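Local coordinates for precorrin-6Y C5,15-methyltransferase (Decarboxylating) (Geobacter metallireducens, PDB 3E05), which probably methylates and decarboxylates precorrin-6Y with S-adenosylmethionine in cobalamin biosynthesis, and is represented here by its C-terminal domain, at residues 160-166 with 188-194. Numbering follows the deposited sequence.
Sequences YMVEVAC and YIITAWK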
# COMPACT_ATOMS: atom_id res chain seq x y z
N TYR D 160 -8.79 7.50 26.00
CA TYR D 160 -7.54 7.74 25.27
C TYR D 160 -7.81 8.37 23.92
O TYR D 160 -8.81 8.05 23.25
CB TYR D 160 -6.76 6.43 25.06
CG TYR D 160 -6.15 5.86 26.32
CD1 TYR D 160 -4.92 6.32 26.80
CD2 TYR D 160 -6.81 4.86 27.03
CE1 TYR D 160 -4.37 5.80 27.97
CE2 TYR D 160 -6.26 4.34 28.20
CZ TYR D 160 -5.05 4.81 28.66
OH TYR D 160 -4.52 4.29 29.81
N MET D 161 -6.92 9.28 23.52
CA MET D 161 -6.80 9.67 22.13
C MET D 161 -6.16 8.49 21.42
O MET D 161 -5.18 7.93 21.93
CB MET D 161 -5.88 10.87 22.00
CG MET D 161 -6.59 12.18 21.81
SD MET D 161 -5.93 13.02 20.37
CE MET D 161 -6.77 12.11 19.08
N VAL D 162 -6.71 8.09 20.27
CA VAL D 162 -6.21 6.93 19.52
C VAL D 162 -5.91 7.32 18.06
O VAL D 162 -6.73 7.93 17.39
CB VAL D 162 -7.20 5.72 19.59
CG1 VAL D 162 -6.72 4.53 18.72
CG2 VAL D 162 -7.39 5.24 21.03
N GLU D 163 -4.69 7.01 17.61
CA GLU D 163 -4.34 7.08 16.20
C GLU D 163 -4.16 5.66 15.70
O GLU D 163 -3.61 4.81 16.41
CB GLU D 163 -3.05 7.86 16.01
CG GLU D 163 -2.47 7.78 14.58
CD GLU D 163 -1.05 8.29 14.49
OE1 GLU D 163 -0.87 9.51 14.55
OE2 GLU D 163 -0.12 7.47 14.35
N VAL D 164 -4.60 5.39 14.47
CA VAL D 164 -4.31 4.12 13.81
C VAL D 164 -3.50 4.41 12.56
O VAL D 164 -3.91 5.23 11.75
CB VAL D 164 -5.60 3.36 13.41
CG1 VAL D 164 -5.26 2.00 12.83
CG2 VAL D 164 -6.54 3.24 14.61
N ALA D 165 -2.36 3.75 12.41
CA ALA D 165 -1.52 3.89 11.21
C ALA D 165 -1.34 2.53 10.53
O ALA D 165 -0.75 1.60 11.10
CB ALA D 165 -0.18 4.51 11.55
N CYS D 166 -1.86 2.40 9.31
CA CYS D 166 -1.71 1.16 8.57
C CYS D 166 -0.48 1.29 7.72
O CYS D 166 -0.39 2.17 6.85
CB CYS D 166 -2.93 0.86 7.70
SG CYS D 166 -2.77 -0.72 6.85
N TYR D 188 -1.37 -2.74 11.42
CA TYR D 188 -2.03 -1.57 11.96
C TYR D 188 -1.35 -1.21 13.27
O TYR D 188 -1.43 -1.97 14.23
CB TYR D 188 -3.51 -1.87 12.21
CG TYR D 188 -4.28 -2.06 10.92
CD1 TYR D 188 -4.89 -0.97 10.30
CD2 TYR D 188 -4.37 -3.31 10.31
CE1 TYR D 188 -5.63 -1.13 9.10
CE2 TYR D 188 -5.07 -3.48 9.09
CZ TYR D 188 -5.70 -2.38 8.51
OH TYR D 188 -6.37 -2.54 7.31
N ILE D 189 -0.66 -0.07 13.29
CA ILE D 189 0.00 0.42 14.49
C ILE D 189 -0.93 1.40 15.20
O ILE D 189 -1.20 2.50 14.72
CB ILE D 189 1.37 1.06 14.16
CG1 ILE D 189 2.26 0.02 13.46
CG2 ILE D 189 2.02 1.66 15.41
CD1 ILE D 189 3.50 0.57 12.82
N ILE D 190 -1.40 0.97 16.37
CA ILE D 190 -2.36 1.74 17.16
C ILE D 190 -1.64 2.43 18.31
O ILE D 190 -1.01 1.75 19.13
CB ILE D 190 -3.46 0.80 17.71
CG1 ILE D 190 -4.12 0.03 16.57
CG2 ILE D 190 -4.49 1.60 18.53
CD1 ILE D 190 -4.94 -1.17 17.00
N THR D 191 -1.72 3.75 18.36
CA THR D 191 -1.11 4.56 19.41
C THR D 191 -2.17 5.27 20.24
O THR D 191 -3.06 5.92 19.70
CB THR D 191 -0.10 5.55 18.82
OG1 THR D 191 0.80 4.83 17.97
CG2 THR D 191 0.72 6.25 19.93
N ALA D 192 -2.07 5.14 21.56
CA ALA D 192 -3.06 5.70 22.46
C ALA D 192 -2.39 6.44 23.60
O ALA D 192 -1.42 5.95 24.19
CB ALA D 192 -3.96 4.61 22.99
N TRP D 193 -2.88 7.63 23.89
CA TRP D 193 -2.32 8.47 24.94
C TRP D 193 -3.44 9.35 25.47
O TRP D 193 -4.50 9.45 24.85
CB TRP D 193 -1.15 9.32 24.41
CG TRP D 193 -1.54 10.37 23.39
CD1 TRP D 193 -1.68 11.71 23.62
CD2 TRP D 193 -1.85 10.16 22.00
NE1 TRP D 193 -2.06 12.35 22.46
CE2 TRP D 193 -2.17 11.43 21.45
CE3 TRP D 193 -1.90 9.03 21.17
CZ2 TRP D 193 -2.54 11.60 20.11
CZ3 TRP D 193 -2.27 9.21 19.82
CH2 TRP D 193 -2.58 10.48 19.31
N LYS D 194 -3.22 9.97 26.61
CA LYS D 194 -4.23 10.88 27.14
C LYS D 194 -3.91 12.29 26.67
O LYS D 194 -2.78 12.78 26.85
CB LYS D 194 -4.30 10.81 28.67
CG LYS D 194 -4.83 9.49 29.24
CD LYS D 194 -6.36 9.44 29.20
CE LYS D 194 -6.88 8.17 29.83
NZ LYS D 194 -6.63 8.11 31.30
O HOH W 1 -3.91 6.86 31.37
O HOH W 2 -0.02 4.76 15.37
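Trp193 lays its indole over the neighbouring strand: Met161 CB stands 3.9 Å from the centroid of the six-membered ring, 17° off the normal, a CH-pi contact, while Met161 SD, 4.6 Å from that centroid and 47° off the normal, makes an oblique Met-aromatic contact. The short segments 161-166 and 188-193 run antiparallel, their N-to-C directions 162° apart. Three hydrogen-bonded pairs, Met161-Trp193, Glu163-Thr191 and Ala165-Ile189, fix the register. The central pair is nearly straight, with Glu163 N to Thr191 O and Thr191 N to Glu163 O both 2.9 Å at about 165°; Met161 N to Trp193 O is 2.8 Å but less linear, 136°. On the face bearing Val162, Val164 and Ile190, apolar groups mesh (Val162 CG1 to Ile190 CG2, 3.7 Å), and Leu148 and Leu155 of helix 145-157 pack there. Cys166 SG sits over the Tyr188 ring, 3.9 Å from its centroid. The other face is mixed: one water donates to Glu163 OE2 (2.9 Å) and Ile189 O (2.6 Å) and accepts from Thr191 OG1 (2.7 Å), Glu163 also forms a salt bridge with Lys35, and helix 26-35 packs against Ile189. Next to Trp193, Lys194 CE lies 3.9 Å from the Tyr160 ring centroid (CH-pi), and Lys194 NZ makes a cation-pi contact 4.8 Å from it.

This is hairpin 161-173/180-193 at one end of the chain's 3-2-1-4-5-7-6 sheet, as in class I methyltransferases. Backbone bonds set the register and side chains pack on both faces, while Val164 to Cys166 pair antiparallel with a second subunit's strand, continuing the sheet.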